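Local coordinates for protein-arginine-phosphatase (Bacillus subtilis subsp. subtilis, PDB 4KK3), which removes phosphate from phosphoarginine residues of many proteins, counteracting the arginine kinase McsB, and can thereby restore DNA binding by the repressor CtsR, at residues A17-K22 / E53-K58; A37-S42 / Q89-Q94; V65-P68 / E72-E75. One frame throughout, in Å; residues are numbered along the deposited sequence.

Interaction 1. Residues A17-K22 / E53-K58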
loop_
_atom_site.group_PDB
_atom_site.type_symbol
_atom_site.label_atom_id
_atom_site.label_comp_id
_atom_site.label_asym_id
_atom_site.label_seq_id
_atom_site.Cartn_x
_atom_site.Cartn_y
_atom_site.Cartn_z
ATOM N N ALA A 17 -3.750 -0.300 -3.051
ATOM C CA ALA A 17 -3.795 0.569 -1.872
ATOM C C ALA A 17 -3.492 2.036 -2.200
ATOM O O ALA A 17 -4.168 2.951 -1.716
ATOM C CB ALA A 17 -2.829 0.059 -0.805
ATOM N N GLU A 18 -2.460 2.253 -3.004
ATOM C CA GLU A 18 -2.072 3.588 -3.450
ATOM C C GLU A 18 -3.231 4.302 -4.170
ATOM O O GLU A 18 -3.547 5.452 -3.886
ATOM C CB GLU A 18 -0.862 3.473 -4.388
ATOM C CG GLU A 18 -0.465 4.782 -5.076
ATOM C CD GLU A 18 0.713 4.635 -6.036
ATOM O OE1 GLU A 18 1.166 3.498 -6.291
ATOM O OE2 GLU A 18 1.181 5.668 -6.556
ATOM N N ALA A 19 -3.867 3.612 -5.102
ATOM C CA ALA A 19 -4.929 4.253 -5.885
ATOM C C ALA A 19 -6.164 4.501 -5.033
ATOM O O ALA A 19 -6.783 5.577 -5.129
ATOM C CB ALA A 19 -5.268 3.405 -7.099
ATOM N N LEU A 20 -6.546 3.514 -4.224
ATOM C CA LEU A 20 -7.666 3.676 -3.298
ATOM C C LEU A 20 -7.403 4.807 -2.289
ATOM O O LEU A 20 -8.273 5.659 -2.051
ATOM C CB LEU A 20 -7.967 2.370 -2.551
ATOM C CG LEU A 20 -8.548 1.203 -3.357
ATOM C CD1 LEU A 20 -8.520 -0.072 -2.535
ATOM C CD2 LEU A 20 -9.979 1.537 -3.757
ATOM N N PHE A 21 -6.213 4.815 -1.689
ATOM C CA PHE A 21 -5.904 5.853 -0.701
ATOM C C PHE A 21 -5.793 7.270 -1.284
ATOM O O PHE A 21 -6.195 8.247 -0.639
ATOM C CB PHE A 21 -4.650 5.505 0.099
ATOM C CG PHE A 21 -4.449 6.385 1.293
ATOM C CD1 PHE A 21 -5.354 6.354 2.344
ATOM C CD2 PHE A 21 -3.362 7.233 1.368
ATOM C CE1 PHE A 21 -5.177 7.181 3.457
ATOM C CE2 PHE A 21 -3.182 8.058 2.481
ATOM C CZ PHE A 21 -4.092 8.023 3.511
ATOM N N LYS A 22 -5.244 7.392 -2.487
ATOM C CA LYS A 22 -5.161 8.706 -3.130
ATOM C C LYS A 22 -6.556 9.294 -3.303
ATOM O O LYS A 22 -6.770 10.486 -3.070
ATOM C CB LYS A 22 -4.459 8.615 -4.481
ATOM C CG LYS A 22 -2.940 8.521 -4.396
ATOM C CD LYS A 22 -2.360 8.182 -5.758
ATOM C CE LYS A 22 -0.858 8.380 -5.813
ATOM N NZ LYS A 22 -0.321 7.950 -7.142
ATOM N N GLU A 53 -9.258 -4.257 -13.023
ATOM C CA GLU A 53 -10.698 -4.456 -13.160
ATOM C C GLU A 53 -11.416 -4.206 -11.824
ATOM O O GLU A 53 -12.476 -3.589 -11.782
ATOM C CB GLU A 53 -11.002 -5.863 -13.711
ATOM C CG GLU A 53 -12.477 -6.253 -13.645
ATOM C CD GLU A 53 -12.769 -7.596 -14.300
ATOM O OE1 GLU A 53 -11.809 -8.321 -14.649
ATOM O OE2 GLU A 53 -13.964 -7.926 -14.471
ATOM N N ALA A 54 -10.814 -4.662 -10.728
ATOM C CA ALA A 54 -11.405 -4.472 -9.410
ATOM C C ALA A 54 -11.588 -2.990 -9.072
ATOM O O ALA A 54 -12.613 -2.592 -8.518
ATOM C CB ALA A 54 -10.538 -5.158 -8.340
ATOM N N LEU A 55 -10.609 -2.167 -9.434
ATOM C CA LEU A 55 -10.711 -0.741 -9.145
ATOM C C LEU A 55 -11.610 -0.055 -10.170
ATOM O O LEU A 55 -12.324 0.886 -9.830
ATOM C CB LEU A 55 -9.348 -0.065 -9.127
ATOM C CG LEU A 55 -8.404 -0.525 -8.003
ATOM C CD1 LEU A 55 -7.420 0.563 -7.586
ATOM C CD2 LEU A 55 -9.138 -1.095 -6.793
ATOM N N PHE A 56 -11.563 -0.535 -11.407
ATOM C CA PHE A 56 -12.366 0.035 -12.490
ATOM C C PHE A 56 -13.863 -0.024 -12.146
ATOM O O PHE A 56 -14.634 0.910 -12.436
ATOM C CB PHE A 56 -12.051 -0.723 -13.790
ATOM C CG PHE A 56 -12.732 -0.155 -15.019
ATOM C CD1 PHE A 56 -12.172 0.905 -15.711
ATOM C CD2 PHE A 56 -13.899 -0.716 -15.493
ATOM C CE1 PHE A 56 -12.793 1.416 -16.858
ATOM C CE2 PHE A 56 -14.522 -0.215 -16.630
ATOM C CZ PHE A 56 -13.958 0.848 -17.308
ATOM N N GLU A 57 -14.262 -1.113 -11.490
ATOM C CA GLU A 57 -15.630 -1.290 -11.012
ATOM C C GLU A 57 -16.085 -0.158 -10.079
ATOM O O GLU A 57 -17.257 0.232 -10.084
ATOM C CB GLU A 57 -15.780 -2.653 -10.326
ATOM C CG GLU A 57 -16.993 -2.778 -9.417
ATOM C CD GLU A 57 -17.084 -4.142 -8.771
ATOM O OE1 GLU A 57 -16.543 -5.095 -9.357
ATOM O OE2 GLU A 57 -17.685 -4.265 -7.682
ATOM N N LYS A 58 -15.147 0.380 -9.309
ATOM C CA LYS A 58 -15.416 1.477 -8.390
ATOM C C LYS A 58 -15.026 2.832 -8.972
ATOM O O LYS A 58 -14.882 3.813 -8.235
ATOM C CB LYS A 58 -14.656 1.253 -7.077
ATOM C CG LYS A 58 -15.010 -0.049 -6.389
ATOM C CD LYS A 58 -16.357 0.055 -5.694
ATOM C CE LYS A 58 -16.548 -1.079 -4.703
ATOM N NZ LYS A 58 -17.779 -0.907 -3.889
#

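Interaction 2. Residues A37-S42 / Q89-Q94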
loop_
_atom_site.group_PDB
_atom_site.type_symbol
_atom_site.label_atom_id
_atom_site.label_comp_id
_atom_site.label_asym_id
_atom_site.label_seq_id
_atom_site.Cartn_x
_atom_site.Cartn_y
_atom_site.Cartn_z
ATOM N N ALA A 37 5.668 0.493 -3.705
ATOM C CA ALA A 37 6.815 -0.244 -4.244
ATOM C C ALA A 37 6.779 -1.710 -3.793
ATOM O O ALA A 37 5.943 -2.089 -2.981
ATOM C CB ALA A 37 8.129 0.425 -3.817
ATOM N N GLY A 38 7.650 -2.544 -4.349
ATOM C CA GLY A 38 7.618 -3.959 -4.027
ATOM C C GLY A 38 8.989 -4.461 -3.602
ATOM O O GLY A 38 10.009 -4.002 -4.120
ATOM N N VAL A 39 9.016 -5.390 -2.662
ATOM C CA VAL A 39 10.302 -5.945 -2.230
ATOM C C VAL A 39 10.929 -6.882 -3.263
ATOM O O VAL A 39 12.148 -7.065 -3.278
ATOM C CB VAL A 39 10.207 -6.635 -0.851
ATOM C CG1 VAL A 39 9.843 -5.627 0.192
ATOM C CG2 VAL A 39 9.177 -7.747 -0.864
ATOM N N PHE A 40 10.107 -7.479 -4.121
ATOM C CA PHE A 40 10.636 -8.313 -5.203
ATOM C C PHE A 40 9.980 -7.926 -6.519
ATOM O O PHE A 40 9.456 -8.769 -7.243
ATOM C CB PHE A 40 10.445 -9.811 -4.908
ATOM C CG PHE A 40 11.256 -10.298 -3.739
ATOM C CD1 PHE A 40 12.635 -10.200 -3.755
ATOM C CD2 PHE A 40 10.640 -10.846 -2.624
ATOM C CE1 PHE A 40 13.390 -10.633 -2.673
ATOM C CE2 PHE A 40 11.385 -11.275 -1.537
ATOM C CZ PHE A 40 12.761 -11.168 -1.561
ATOM N N ALA A 41 10.011 -6.631 -6.810
ATOM C CA ALA A 41 9.317 -6.086 -7.971
ATOM C C ALA A 41 10.287 -5.900 -9.128
ATOM O O ALA A 41 11.484 -5.730 -8.921
ATOM C CB ALA A 41 8.695 -4.759 -7.609
ATOM N N SER A 42 9.765 -5.940 -10.351
ATOM C CA SER A 42 10.520 -5.499 -11.516
ATOM C C SER A 42 10.083 -4.069 -11.807
ATOM O O SER A 42 9.017 -3.657 -11.377
ATOM C CB SER A 42 10.208 -6.380 -12.723
ATOM O OG SER A 42 10.219 -7.751 -12.370
ATOM N N GLN A 89 9.937 -7.847 7.597
ATOM C CA GLN A 89 11.168 -8.602 7.791
ATOM C C GLN A 89 12.119 -8.443 6.622
ATOM O O GLN A 89 13.332 -8.282 6.803
ATOM C CB GLN A 89 10.847 -10.084 7.984
ATOM C CG GLN A 89 10.123 -10.376 9.271
ATOM C CD GLN A 89 10.874 -9.832 10.472
ATOM O OE1 GLN A 89 12.103 -9.912 10.544
ATOM N NE2 GLN A 89 10.143 -9.244 11.407
ATOM N N ILE A 90 11.573 -8.520 5.417
ATOM C CA ILE A 90 12.382 -8.328 4.235
ATOM C C ILE A 90 12.905 -6.902 4.179
ATOM O O ILE A 90 14.059 -6.687 3.817
ATOM C CB ILE A 90 11.579 -8.632 2.951
ATOM C CG1 ILE A 90 11.087 -10.078 2.967
ATOM C CG2 ILE A 90 12.426 -8.369 1.699
ATOM C CD1 ILE A 90 12.194 -11.096 2.994
ATOM N N ILE A 91 12.039 -5.930 4.492
ATOM C CA ILE A 91 12.439 -4.524 4.499
ATOM C C ILE A 91 13.658 -4.353 5.409
ATOM O O ILE A 91 14.629 -3.691 5.051
ATOM C CB ILE A 91 11.334 -3.596 5.061
ATOM C CG1 ILE A 91 10.038 -3.731 4.282
ATOM C CG2 ILE A 91 11.770 -2.156 4.999
ATOM C CD1 ILE A 91 10.210 -3.561 2.890
ATOM N N ALA A 92 13.594 -4.969 6.579
ATOM C CA ALA A 92 14.690 -4.884 7.556
ATOM C C ALA A 92 15.991 -5.558 7.109
ATOM O O ALA A 92 17.081 -5.137 7.502
ATOM C CB ALA A 92 14.243 -5.438 8.908
ATOM N N SER A 93 15.889 -6.604 6.298
ATOM C CA SER A 93 17.078 -7.353 5.895
ATOM C C SER A 93 17.763 -6.736 4.681
ATOM O O SER A 93 18.971 -6.881 4.500
ATOM C CB SER A 93 16.734 -8.820 5.621
ATOM O OG SER A 93 15.907 -8.955 4.473
ATOM N N GLN A 94 16.987 -6.040 3.857
ATOM C CA GLN A 94 17.501 -5.511 2.599
ATOM C C GLN A 94 17.862 -4.027 2.649
ATOM O O GLN A 94 18.657 -3.556 1.836
ATOM C CB GLN A 94 16.509 -5.782 1.462
ATOM C CG GLN A 94 16.324 -7.259 1.152
ATOM C CD GLN A 94 17.643 -7.978 0.893
ATOM O OE1 GLN A 94 17.941 -9.000 1.520
ATOM N NE2 GLN A 94 18.435 -7.450 -0.037
#

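Interaction 3. Residues V65-P68 / E72-E75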
loop_
_atom_site.group_PDB
_atom_site.type_symbol
_atom_site.label_atom_id
_atom_site.label_comp_id
_atom_site.label_asym_id
_atom_site.label_seq_id
_atom_site.Cartn_x
_atom_site.Cartn_y
_atom_site.Cartn_z
ATOM N N VAL A 65 2.827 1.404 -12.993
ATOM C CA VAL A 65 4.040 0.733 -13.416
ATOM C C VAL A 65 4.818 0.320 -12.167
ATOM O O VAL A 65 5.038 1.138 -11.282
ATOM C CB VAL A 65 4.901 1.651 -14.290
ATOM C CG1 VAL A 65 6.266 1.067 -14.478
ATOM C CG2 VAL A 65 4.235 1.863 -15.636
ATOM N N SER A 66 5.200 -0.951 -12.107
ATOM C CA SER A 66 5.884 -1.508 -10.933
ATOM C C SER A 66 7.219 -0.824 -10.626
ATOM O O SER A 66 7.957 -0.421 -11.527
ATOM C CB SER A 66 6.103 -3.012 -11.114
ATOM O OG SER A 66 4.875 -3.702 -11.260
ATOM N N SER A 67 7.528 -0.706 -9.340
ATOM C CA SER A 67 8.776 -0.088 -8.906
ATOM C C SER A 67 9.381 -0.892 -7.759
ATOM O O SER A 67 8.671 -1.284 -6.839
ATOM C CB SER A 67 8.518 1.354 -8.460
ATOM O OG SER A 67 9.674 1.926 -7.873
ATOM N N PRO A 68 10.700 -1.136 -7.810
ATOM C CA PRO A 68 11.332 -1.810 -6.673
ATOM C C PRO A 68 11.502 -0.829 -5.533
ATOM O O PRO A 68 11.680 0.369 -5.754
ATOM C CB PRO A 68 12.708 -2.204 -7.222
ATOM C CG PRO A 68 12.991 -1.188 -8.276
ATOM C CD PRO A 68 11.650 -0.881 -8.908
ATOM N N GLU A 72 16.716 4.968 -1.225
ATOM C CA GLU A 72 16.266 6.353 -1.351
ATOM C C GLU A 72 14.804 6.534 -0.941
ATOM O O GLU A 72 14.468 7.478 -0.223
ATOM C CB GLU A 72 16.456 6.854 -2.782
ATOM C CG GLU A 72 16.160 8.333 -2.957
ATOM C CD GLU A 72 15.813 8.689 -4.389
ATOM O OE1 GLU A 72 14.680 8.376 -4.818
ATOM O OE2 GLU A 72 16.670 9.279 -5.081
ATOM N N LEU A 73 13.941 5.638 -1.411
ATOM C CA LEU A 73 12.529 5.663 -1.033
ATOM C C LEU A 73 12.348 5.431 0.466
ATOM O O LEU A 73 11.516 6.080 1.109
ATOM C CB LEU A 73 11.739 4.614 -1.817
ATOM C CG LEU A 73 11.610 4.800 -3.328
ATOM C CD1 LEU A 73 10.913 3.591 -3.946
ATOM C CD2 LEU A 73 10.858 6.079 -3.651
HETATM N N MSE A 74 13.122 4.498 1.013
HETATM C CA MSE A 74 13.041 4.169 2.431
HETATM C C MSE A 74 13.481 5.337 3.308
HETATM O O MSE A 74 12.897 5.583 4.361
HETATM C CB MSE A 74 13.863 2.913 2.751
HETATM C CG MSE A 74 13.232 1.607 2.270
HETATM SE SE MSE A 74 11.529 1.241 3.157
HETATM C CE MSE A 74 12.164 1.381 4.994
ATOM N N GLU A 75 14.506 6.058 2.869
ATOM C CA GLU A 75 15.001 7.205 3.627
ATOM C C GLU A 75 13.982 8.344 3.627
ATOM O O GLU A 75 13.743 8.970 4.660
ATOM C CB GLU A 75 16.344 7.689 3.062
ATOM C CG GLU A 75 16.992 8.846 3.834
ATOM C CD GLU A 75 16.397 10.211 3.496
ATOM O OE1 GLU A 75 16.004 10.427 2.328
ATOM O OE2 GLU A 75 16.311 11.064 4.406
#

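Interaction 1. Residues A17-K22 / E53-K58
Leu55 of helix 49-56 reaches across to Ala19 and Leu20 on helix 13-28, the helix that follows the phosphate-binding loop in the low molecular weight phosphatase fold. Along 17-22 the first side chain with a marked role is Glu18, which takes no part in the contact: OE1 is hydrogen-bonded to Ser36 OG, and OE2 is engaged one helical turn ahead. CB of Ala19 is directed toward the second helix and meets Leu55 CD1 at 3.6 Å. This methyl also touches Leu62, so a loop beyond the second helix borders the same patch. Leu20 approaches at a slant. Its CG stands beside the backbone N and anti to the carbonyl carbon (chi1 -69°), which swings the branched end toward Leu55 although the CB itself does not aim there. CD2 of Leu20 lies 4.1 Å from Leu55 CD2, so the two methyls of Leu55 are shared out, CD1 to the alanine and CD2 to the leucine. Phe21 turns its ring to Val34 and to Leu141 and Leu145 of helix 124-145. Lys22 closes the segment, its NZ forming a salt bridge to Glu18 OE2 (2.8 Å) from the anti side, 26° out of the carboxylate plane. The helices therefore meet through aliphatic carbons, mostly methyls, with dispersion and burial of apolar surface holding them together, while the charged pair sits to one side.

Interaction 2. Residues A37-S42 / Q89-Q94
Val39 lies across the side chains of Ile90 and Ile91 at about a right angle to each, joining the end of edge strand 33-38 to helix 85-94. The setting is the four-stranded parallel sheet of the low molecular weight phosphatase fold, with strand order 2-1-3-4, and this contact lies where the chain leaves edge strand 33-38, close to the active site. The valine side chain sets out toward the helix. Its CG1, beside the backbone N, comes to 3.4 Å from Ile91 CD1, closer than carbon pairs normally pack. Ile91 is buried, and its CB does not aim at the loop; the delta methyl makes the approach, with chi1 -57° and chi2 -53° folding the chain round to it. Val39 and Ile91 also both rest on Val6 of strand 2-7, which ends at the nucleophile Cys7.

Ile90 faces the loop and uses its CG2 branch, 3.8 Å from Val39 CB, with both valine methyls lying slightly farther from that carbon. The same CG2 is approached by Phe40, whose ring comes in obliquely with CZ at 4.3 Å. Phe40 is exposed, and its side chain lies close to the substrate-binding residue Thr8. The last turn of the helix is tied by a side chain: Ser93 OG donates to Ile90 O at 3.0 Å, making a C=O...donor angle of 112°, on an oxygen that also accepts Gln94 N.

Interaction 3. Residues V65-P68 / E72-E75
Leu73 CD1 rests on the backbone of Pro68 and lies more loosely beside the side chain of Ser67, and it is this single methyl that makes the van der Waals part of the contact. It lies 3.8 Å from Pro68 O and 4.4 Å from Ser67 OG. Both distances link a carbon to an oxygen, so the apolar tip faces a polar edge of the loop and little surface is buried. Leu73 reaches there with CG beside the backbone N (chi1 -66°) and an extended chi2 of 174°, and both Leu73 and Ser67 also touch Arg35 of strand 33-38.

In the fold, 65-68 runs past the loop between strand 2-7 and helix 13-28, the CX5R phosphate-binding loop from Cys7 to Arg13, before the chain turns into helix 71-76. The polar interactions are accordingly with that loop or local. Asn10, one of the substrate-binding residues, is gripped twice, by Ser67 N at OD1 and by Ser66 OG at its backbone O. Within the segment, Ser67 OG makes a weak hydrogen bond to Pro68 O (3.3 Å), the same oxygen that Leu73 CD1 approaches. At the start of the helix, Leu73 N is hydrogen-bonded to Thr70 OG1.

Overall arrangement
Counted from the N terminus, interaction 1 opens on helix 13-28 and closes at 53-58, enclosing edge strand 33-38. Interaction 2 starts inside that span, at 37-42, and closes only at 89-94, so the two cross; they lie on opposite sides of the chain's centre, their centres about 23 Å apart. Interaction 3 follows interaction 1 in series and is nested within the loop of interaction 2. Interactions 2 and 3 touch directly, Gly38 N lying 3.0 Å from Ser67 O in a probable hydrogen bond. Interaction 2 ties the end of the edge strand and its following loop to helix 85-94, and interaction 3 ties the adjoining 65-68 loop to helix 71-76, while interaction 1 joins two helices.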